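Local atomic coordinates of lactate racemase apoprotein (Thermoanaerobacterium thermosaccharolyticum, PDB entry 2YJG), a protein that catalyses the interconversion of the D- and L-isomers of lactate, working as a homodimer with a nickel-pincer nucleotide cofactor. Residues A[144-155]-A[222-231]; A[298-306]-A[413-423]. One frame throughout, in Å; residues are numbered along the deposited sequence.

Interactions 1 and 2 lie on opposite sides of the chain's centre, their centres 31 Å apart and their nearest atoms about 12 Å apart, so they do not touch. Both lie near the probable active site. In interaction 1, segment 222-231 lies near the probable cofactor site, where Met224 touches Lys184, which by similarity carries the cofactor; the side chain of Ala227 is about 9 Å from that of Lys184, and that of Asp223 about 10 Å from that of His200, the likely nickel ligand. Interaction 2 itself contains Lys298, whose side chain is about 3 Å from that of Gln295, like it a probable substrate-binding residue, and about 5 Å from that of His174, a probable proton donor/acceptor.

Interaction 1: A[144-155]-A[222-231]; sequences IGTLPSGGKLEI and RDMIYAAKKA
Ser149 and Asp223 make the polar end of a contact in which a β-hairpin, strands 141-146 and 152-156 with their connecting turn, packs on helix 219-230. One serine supplies both bonds to the carboxylate: its backbone N meets the syn lone pair of Asp223 OD1 at 3.2 Å, while Ser149 OG is modelled only 2.5 Å from Asp223 OD2, a length to be read with caution. Serine suits the turn because its short hydroxyl, placed between its own backbone N and carbonyl carbon (chi1 56°), can serve the same acid as its N-H.

Beside it, Pro148 meets two flat groups. Its CD lies over the face of the Tyr226 ring in a CH-pi contact, 3.7 Å from the centroid. Its CB sits above the Arg222 guanidinium, 3.4 Å from Arg222 NE. Tyr226 reaches the turn with CG anti to the backbone N (chi1 -176°). At the ring edge and in its plane, a water lies 3.0 Å from Tyr226 OH and accepts a 2.8 Å bond from Thr146 N. An alanine at Tyr226 would remove the ring under Pro148 and is likely to open a gap there and leave the water with a weaker hold.

Further along the helix the contact turns apolar. Leu153 CD2 comes within 3.4 Å of Ala227 CA, an approach that so small a helix residue permits, and Ile155 CD1 rests on the Ala231 methyl. Behind this first shell, Phe204 of helix 202-206 touches both Ser149 and Asp223, and Met224, which points away from the hairpin, touches Lys184. Gly145 is required by its own backbone angles, and a CB there would also fall 2.7 Å from Lys230 CE.

Interaction 2: A[298-306]-A[413-423]; sequences KGMTAGEAA and NVIPDGVSVIV
Ala302 presses its methyl against the carbonyl of Gly418, with CB 3.2 Å from Gly418 O, at the tight centre of this contact. One turn earlier, Gly299 and Gly418 bring their CA atoms to 4.1 Å, a backbone-to-backbone approach that the missing side chain of Gly418 makes possible; a CB on Gly418 would stand very close to Gly299 CA.

Beyond the glycines, Val423 spreads its two branches along the helix. With CG1 anti to the backbone N (chi1 176°), that methyl lies 3.7 Å from Ala305 CB, while CG2 reaches Ala302 CB at 3.8 Å. Ile415 comes from strand 412-415, of a different sheet, with its CD1 end 3.7 Å from Ala302 O and also against the Ala306 methyl. Ala302 and Ala305 on the helix, and Ala306 just after it, thus keep the backbone close, and the branched side chains of Ile415 and Val423 pack against these small methyls.

Packing slackens towards Lys298. Its CB is only loosely met by Val419 CG1, at 4.2 Å, and its partly exposed chain then runs away from the 413-423 segment, extended beyond CG, to a hydrogen bond between its NZ and Gln295 OE1. Helix and loop are each fixed by bonds of their own here. Thr301 OG1 bonds to Lys298 O at 2.6 Å, in the carbonyl plane, and Asn284 OD1 accepts from Gly299 N at the kink. Across from them Asp417 forms an Asx turn: its OD1 accepts from Val419 N at 3.0 Å, nearly in line with the C-O bond, and from Ser420 N well above the carboxylate plane.

Helix 293-305, which carries the probable substrate-binding Lys298, is the crossover of a beta-alpha-beta unit joining parallel strands 279-283 and 311-316; strand 412-415 lies on the other side of 279-283 from 311-316.

Interaction 1: A[144-155]-A[222-231]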
loop_
_atom_site.group_PDB
_atom_site.type_symbol
_atom_site.label_atom_id
_atom_site.label_comp_id
_atom_site.label_asym_id
_atom_site.label_seq_id
_atom_site.Cartn_x
_atom_site.Cartn_y
_atom_site.Cartn_z
ATOM N N ILE A 144 21.276 18.378 14.107
ATOM C CA ILE A 144 20.620 19.670 14.261
ATOM C C ILE A 144 20.954 20.413 15.530
ATOM O O ILE A 144 20.566 21.549 15.691
ATOM C CB ILE A 144 19.103 19.586 14.194
ATOM C CG1 ILE A 144 18.561 18.506 15.139
ATOM C CG2 ILE A 144 18.671 19.426 12.713
ATOM C CD1 ILE A 144 17.116 18.735 15.562
ATOM N N GLY A 145 21.707 19.815 16.437
ATOM C CA GLY A 145 21.976 20.533 17.658
ATOM C C GLY A 145 22.539 19.639 18.720
ATOM O O GLY A 145 22.834 18.455 18.465
ATOM N N THR A 146 22.735 20.240 19.885
ATOM C CA THR A 146 23.179 19.492 21.065
ATOM C C THR A 146 22.229 19.681 22.259
ATOM O O THR A 146 21.785 20.765 22.591
ATOM C CB THR A 146 24.546 19.925 21.495
ATOM O OG1 THR A 146 24.445 21.267 21.960
ATOM C CG2 THR A 146 25.546 19.801 20.338
ATOM N N LEU A 147 21.969 18.585 22.952
ATOM C CA LEU A 147 20.853 18.523 23.878
ATOM C C LEU A 147 21.322 19.067 25.231
ATOM O O LEU A 147 22.550 19.127 25.477
ATOM C CB LEU A 147 20.410 17.069 24.009
ATOM C CG LEU A 147 19.812 16.384 22.770
ATOM C CD1 LEU A 147 19.971 14.886 22.758
ATOM C CD2 LEU A 147 18.286 16.755 22.636
ATOM N N PRO A 148 20.368 19.411 26.121
ATOM C CA PRO A 148 20.709 19.794 27.493
ATOM C C PRO A 148 21.684 18.863 28.216
ATOM O O PRO A 148 22.531 19.346 28.984
ATOM C CB PRO A 148 19.350 19.816 28.193
ATOM C CG PRO A 148 18.399 20.170 27.154
ATOM C CD PRO A 148 18.935 19.601 25.862
ATOM N N SER A 149 21.587 17.559 27.970
ATOM C CA SER A 149 22.491 16.584 28.554
ATOM C C SER A 149 23.889 16.623 27.954
ATOM O O SER A 149 24.792 15.950 28.439
ATOM C CB SER A 149 21.949 15.191 28.324
ATOM O OG SER A 149 21.753 14.976 26.933
ATOM N N GLY A 150 24.052 17.357 26.864
ATOM C CA GLY A 150 25.319 17.393 26.132
ATOM C C GLY A 150 25.372 16.523 24.876
ATOM O O GLY A 150 26.256 16.705 24.053
ATOM N N GLY A 151 24.440 15.582 24.712
ATOM C CA GLY A 151 24.431 14.722 23.518
ATOM C C GLY A 151 24.066 15.390 22.188
ATOM O O GLY A 151 23.231 16.310 22.121
ATOM N N LYS A 152 24.666 14.891 21.114
ATOM C CA LYS A 152 24.248 15.292 19.769
ATOM C C LYS A 152 22.777 14.889 19.516
ATOM O O LYS A 152 22.280 13.915 20.115
ATOM C CB LYS A 152 25.102 14.591 18.726
ATOM C CG LYS A 152 26.434 15.233 18.467
ATOM C CD LYS A 152 27.245 14.385 17.467
ATOM C CE LYS A 152 28.714 14.705 17.569
ATOM N NZ LYS A 152 28.844 16.162 17.682
ATOM N N LEU A 153 22.127 15.630 18.630
ATOM C CA LEU A 153 20.755 15.374 18.212
ATOM C C LEU A 153 20.728 15.231 16.682
ATOM O O LEU A 153 21.068 16.176 15.958
ATOM C CB LEU A 153 19.864 16.533 18.666
ATOM C CG LEU A 153 18.408 16.508 18.186
ATOM C CD1 LEU A 153 17.841 15.164 18.667
ATOM C CD2 LEU A 153 17.601 17.689 18.676
ATOM N N GLU A 154 20.395 14.043 16.194
ATOM C CA GLU A 154 20.326 13.779 14.751
ATOM C C GLU A 154 18.922 13.332 14.465
ATOM O O GLU A 154 18.449 12.389 15.115
ATOM C CB GLU A 154 21.319 12.682 14.368
ATOM C CG GLU A 154 22.733 13.036 14.917
ATOM C CD GLU A 154 23.723 11.904 14.957
ATOM O OE1 GLU A 154 23.335 10.725 15.114
ATOM O OE2 GLU A 154 24.940 12.226 14.846
ATOM N N ILE A 155 18.238 14.018 13.556
ATOM C CA ILE A 155 16.888 13.585 13.163
ATOM C C ILE A 155 16.724 13.418 11.637
ATOM O O ILE A 155 17.568 13.874 10.862
ATOM C CB ILE A 155 15.804 14.416 13.799
ATOM C CG1 ILE A 155 15.832 15.893 13.364
ATOM C CG2 ILE A 155 15.929 14.366 15.358
ATOM C CD1 ILE A 155 14.548 16.622 13.615
ATOM N N ARG A 222 13.216 16.021 29.479
ATOM C CA ARG A 222 13.913 17.286 29.176
ATOM C C ARG A 222 14.652 17.264 27.832
ATOM O O ARG A 222 14.571 18.226 27.062
ATOM C CB ARG A 222 14.910 17.600 30.332
ATOM C CG ARG A 222 15.665 18.914 30.138
ATOM C CD ARG A 222 16.730 19.220 31.257
ATOM N NE ARG A 222 17.474 20.468 30.967
ATOM C CZ ARG A 222 18.634 20.844 31.541
ATOM N NH1 ARG A 222 19.261 20.074 32.435
ATOM N NH2 ARG A 222 19.190 22.007 31.207
ATOM N N ASP A 223 15.410 16.199 27.561
ATOM C CA ASP A 223 16.070 16.041 26.244
ATOM C C ASP A 223 15.067 15.968 25.101
ATOM O O ASP A 223 15.319 16.560 24.041
ATOM C CB ASP A 223 17.063 14.844 26.233
ATOM C CG ASP A 223 18.489 15.254 26.709
ATOM O OD1 ASP A 223 18.663 16.376 27.301
ATOM O OD2 ASP A 223 19.393 14.470 26.465
ATOM N N MET A 224 13.928 15.270 25.304
ATOM C CA MET A 224 12.923 15.134 24.269
ATOM C C MET A 224 12.290 16.466 23.916
ATOM O O MET A 224 12.029 16.758 22.742
ATOM C CB MET A 224 11.841 14.147 24.740
ATOM C CG MET A 224 12.320 12.695 24.979
ATOM S SD MET A 224 10.928 11.755 25.705
ATOM C CE MET A 224 11.531 10.007 25.575
ATOM N N ILE A 225 12.023 17.259 24.941
ATOM C CA ILE A 225 11.376 18.563 24.813
ATOM C C ILE A 225 12.295 19.475 24.001
ATOM O O ILE A 225 11.851 20.168 23.064
ATOM C CB ILE A 225 11.044 19.117 26.191
ATOM C CG1 ILE A 225 9.795 18.403 26.736
ATOM C CG2 ILE A 225 10.903 20.646 26.164
ATOM C CD1 ILE A 225 8.566 18.623 25.936
ATOM N N TYR A 226 13.582 19.433 24.343
ATOM C CA TYR A 226 14.549 20.250 23.615
ATOM C C TYR A 226 14.683 19.809 22.185
ATOM O O TYR A 226 14.686 20.672 21.270
ATOM C CB TYR A 226 15.881 20.208 24.295
ATOM C CG TYR A 226 16.920 21.088 23.671
ATOM C CD1 TYR A 226 17.728 20.645 22.605
ATOM C CD2 TYR A 226 17.177 22.343 24.214
ATOM C CE1 TYR A 226 18.744 21.472 22.097
ATOM C CE2 TYR A 226 18.175 23.142 23.723
ATOM C CZ TYR A 226 18.938 22.726 22.670
ATOM O OH TYR A 226 19.898 23.623 22.228
ATOM N N ALA A 227 14.768 18.482 21.961
ATOM C CA ALA A 227 14.747 17.884 20.600
ATOM C C ALA A 227 13.584 18.368 19.785
ATOM O O ALA A 227 13.762 18.708 18.602
ATOM C CB ALA A 227 14.735 16.329 20.647
ATOM N N ALA A 228 12.388 18.398 20.374
ATOM C CA ALA A 228 11.186 18.830 19.622
ATOM C C ALA A 228 11.285 20.313 19.228
ATOM O O ALA A 228 10.947 20.713 18.081
ATOM C CB ALA A 228 9.915 18.566 20.432
ATOM N N LYS A 229 11.721 21.145 20.185
ATOM C CA LYS A 229 11.977 22.574 19.915
ATOM C C LYS A 229 12.959 22.812 18.780
ATOM O O LYS A 229 12.659 23.602 17.853
ATOM C CB LYS A 229 12.466 23.333 21.172
ATOM C CG LYS A 229 11.555 23.171 22.348
ATOM C CD LYS A 229 11.358 24.451 23.191
ATOM C CE LYS A 229 12.624 24.862 23.959
ATOM N NZ LYS A 229 12.272 25.606 25.255
ATOM N N LYS A 230 14.087 22.101 18.813
ATOM C CA LYS A 230 15.135 22.229 17.815
ATOM C C LYS A 230 14.686 21.711 16.455
ATOM O O LYS A 230 15.249 22.107 15.438
ATOM C CB LYS A 230 16.392 21.414 18.165
ATOM C CG LYS A 230 17.333 21.933 19.254
ATOM C CD LYS A 230 17.817 23.357 19.003
ATOM C CE LYS A 230 19.170 23.475 18.328
ATOM N NZ LYS A 230 19.653 24.868 18.530
ATOM N N ALA A 231 13.740 20.772 16.463
ATOM C CA ALA A 231 13.108 20.275 15.234
ATOM C C ALA A 231 12.055 21.187 14.644
ATOM O O ALA A 231 11.512 20.836 13.579
ATOM C CB ALA A 231 12.455 18.905 15.518
HETATM O O HOH W 1 21.902 22.949 20.077
#

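Interaction 2: A[298-306]-A[413-423]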
loop_
_atom_site.group_PDB
_atom_site.type_symbol
_atom_site.label_atom_id
_atom_site.label_comp_id
_atom_site.label_asym_id
_atom_site.label_seq_id
_atom_site.Cartn_x
_atom_site.Cartn_y
_atom_site.Cartn_z
ATOM N N LYS A 298 6.677 -3.155 33.043
ATOM C CA LYS A 298 5.803 -1.956 33.182
ATOM C C LYS A 298 4.769 -2.058 34.325
ATOM O O LYS A 298 4.749 -1.199 35.264
ATOM C CB LYS A 298 5.144 -1.614 31.881
ATOM C CG LYS A 298 6.177 -1.288 30.736
ATOM C CD LYS A 298 5.520 -1.172 29.418
ATOM C CE LYS A 298 6.491 -0.739 28.316
ATOM N NZ LYS A 298 5.777 -0.517 26.980
ATOM N N GLY A 299 4.004 -3.139 34.306
ATOM C CA GLY A 299 3.032 -3.467 35.391
ATOM C C GLY A 299 3.736 -3.667 36.725
ATOM O O GLY A 299 3.236 -3.325 37.793
ATOM N N MET A 300 4.929 -4.266 36.697
ATOM C CA MET A 300 5.654 -4.440 37.934
ATOM C C MET A 300 6.013 -3.134 38.640
ATOM O O MET A 300 6.076 -3.095 39.901
ATOM C CB MET A 300 6.967 -5.206 37.719
ATOM C CG MET A 300 6.825 -6.621 37.152
ATOM S SD MET A 300 8.435 -7.400 36.989
ATOM C CE MET A 300 7.952 -8.844 36.076
ATOM N N THR A 301 6.274 -2.093 37.841
ATOM C CA THR A 301 6.565 -0.756 38.411
ATOM C C THR A 301 5.349 -0.180 39.156
ATOM O O THR A 301 5.537 0.561 40.115
ATOM C CB THR A 301 7.069 0.325 37.395
ATOM O OG1 THR A 301 6.047 0.696 36.458
ATOM C CG2 THR A 301 8.420 -0.106 36.701
ATOM N N ALA A 302 4.122 -0.492 38.697
ATOM C CA ALA A 302 2.894 -0.042 39.380
ATOM C C ALA A 302 2.856 -0.825 40.698
ATOM O O ALA A 302 2.574 -0.244 41.737
ATOM C CB ALA A 302 1.639 -0.346 38.525
ATOM N N GLY A 303 3.182 -2.120 40.640
ATOM C CA GLY A 303 3.429 -2.924 41.846
ATOM C C GLY A 303 4.410 -2.334 42.848
ATOM O O GLY A 303 4.138 -2.241 44.081
ATOM N N GLU A 304 5.584 -1.946 42.340
ATOM C CA GLU A 304 6.656 -1.434 43.136
ATOM C C GLU A 304 6.195 -0.229 43.957
ATOM O O GLU A 304 6.506 -0.142 45.128
ATOM C CB GLU A 304 7.773 -0.947 42.201
ATOM C CG GLU A 304 9.042 -0.398 42.861
ATOM C CD GLU A 304 10.005 0.175 41.795
ATOM O OE1 GLU A 304 9.532 0.585 40.733
ATOM O OE2 GLU A 304 11.234 0.254 42.031
ATOM N N ALA A 305 5.507 0.693 43.303
ATOM C CA ALA A 305 5.017 1.900 43.891
ATOM C C ALA A 305 3.946 1.668 44.983
ATOM O O ALA A 305 3.831 2.495 45.889
ATOM C CB ALA A 305 4.507 2.807 42.810
ATOM N N ALA A 306 3.239 0.541 44.934
ATOM C CA ALA A 306 2.231 0.188 45.954
ATOM C C ALA A 306 2.672 -0.819 46.960
ATOM O O ALA A 306 1.827 -1.287 47.756
ATOM C CB ALA A 306 0.947 -0.343 45.273
ATOM N N ASN A 413 -2.673 -4.982 48.289
ATOM C CA ASN A 413 -3.133 -4.026 47.329
ATOM C C ASN A 413 -3.457 -4.758 46.032
ATOM O O ASN A 413 -2.618 -5.487 45.541
ATOM C CB ASN A 413 -2.064 -2.944 47.073
ATOM C CG ASN A 413 -2.112 -1.760 48.050
ATOM O OD1 ASN A 413 -1.086 -1.082 48.281
ATOM N ND2 ASN A 413 -3.287 -1.452 48.552
ATOM N N VAL A 414 -4.622 -4.520 45.425
ATOM C CA VAL A 414 -4.986 -5.124 44.119
ATOM C C VAL A 414 -5.069 -4.074 43.063
ATOM O O VAL A 414 -5.862 -3.139 43.164
ATOM C CB VAL A 414 -6.353 -5.906 44.184
ATOM C CG1 VAL A 414 -6.679 -6.563 42.801
ATOM C CG2 VAL A 414 -6.288 -6.982 45.299
ATOM N N ILE A 415 -4.238 -4.190 42.027
ATOM C CA ILE A 415 -4.225 -3.226 40.959
ATOM C C ILE A 415 -4.533 -4.050 39.707
ATOM O O ILE A 415 -3.605 -4.601 39.095
ATOM C CB ILE A 415 -2.846 -2.593 40.781
ATOM C CG1 ILE A 415 -2.274 -2.116 42.146
ATOM C CG2 ILE A 415 -2.936 -1.464 39.737
ATOM C CD1 ILE A 415 -0.936 -1.333 42.048
ATOM N N PRO A 416 -5.819 -4.156 39.332
ATOM C CA PRO A 416 -6.127 -5.165 38.310
ATOM C C PRO A 416 -5.447 -4.964 36.952
ATOM O O PRO A 416 -5.088 -5.950 36.315
ATOM C CB PRO A 416 -7.653 -5.135 38.173
ATOM C CG PRO A 416 -8.168 -4.248 39.366
ATOM C CD PRO A 416 -7.015 -3.498 39.912
ATOM N N ASP A 417 -5.245 -3.722 36.537
ATOM C CA ASP A 417 -4.478 -3.408 35.340
ATOM C C ASP A 417 -3.276 -2.489 35.661
ATOM O O ASP A 417 -3.400 -1.258 35.818
ATOM C CB ASP A 417 -5.375 -2.787 34.310
ATOM C CG ASP A 417 -4.651 -2.495 32.967
ATOM O OD1 ASP A 417 -3.399 -2.396 32.937
ATOM O OD2 ASP A 417 -5.357 -2.362 31.945
ATOM N N GLY A 418 -2.128 -3.134 35.807
ATOM C CA GLY A 418 -0.891 -2.479 36.174
ATOM C C GLY A 418 -0.308 -1.483 35.168
ATOM O O GLY A 418 0.481 -0.618 35.538
ATOM N N VAL A 419 -0.642 -1.631 33.897
ATOM C CA VAL A 419 -0.012 -0.787 32.844
ATOM C C VAL A 419 -0.763 0.471 32.548
ATOM O O VAL A 419 -0.200 1.424 31.969
ATOM C CB VAL A 419 0.118 -1.505 31.496
ATOM C CG1 VAL A 419 1.100 -2.521 31.606
ATOM C CG2 VAL A 419 -1.189 -2.089 31.019
ATOM N N SER A 420 -2.030 0.494 32.927
ATOM C CA SER A 420 -2.900 1.634 32.714
ATOM C C SER A 420 -2.899 2.739 33.803
ATOM O O SER A 420 -3.504 3.779 33.604
ATOM C CB SER A 420 -4.340 1.121 32.602
ATOM O OG SER A 420 -4.813 0.612 33.870
ATOM N N VAL A 421 -2.289 2.513 34.952
ATOM C CA VAL A 421 -2.390 3.411 36.055
ATOM C C VAL A 421 -1.074 4.162 36.323
ATOM O O VAL A 421 0.022 3.717 35.912
ATOM C CB VAL A 421 -2.800 2.630 37.336
ATOM C CG1 VAL A 421 -4.228 2.025 37.179
ATOM C CG2 VAL A 421 -1.814 1.524 37.668
ATOM N N ILE A 422 -1.216 5.255 37.081
ATOM C CA ILE A 422 -0.117 5.989 37.676
ATOM C C ILE A 422 -0.324 5.815 39.164
ATOM O O ILE A 422 -1.273 6.386 39.742
ATOM C CB ILE A 422 -0.166 7.512 37.314
ATOM C CG1 ILE A 422 -0.001 7.698 35.791
ATOM C CG2 ILE A 422 0.900 8.333 38.014
ATOM C CD1 ILE A 422 -0.539 9.031 35.393
ATOM N N VAL A 423 0.574 5.059 39.803
ATOM C CA VAL A 423 0.400 4.794 41.240
ATOM C C VAL A 423 1.114 5.902 42.035
ATOM O O VAL A 423 2.321 6.048 41.927
ATOM C CB VAL A 423 0.927 3.435 41.646
ATOM C CG1 VAL A 423 0.810 3.214 43.257
ATOM C CG2 VAL A 423 0.223 2.318 40.887
#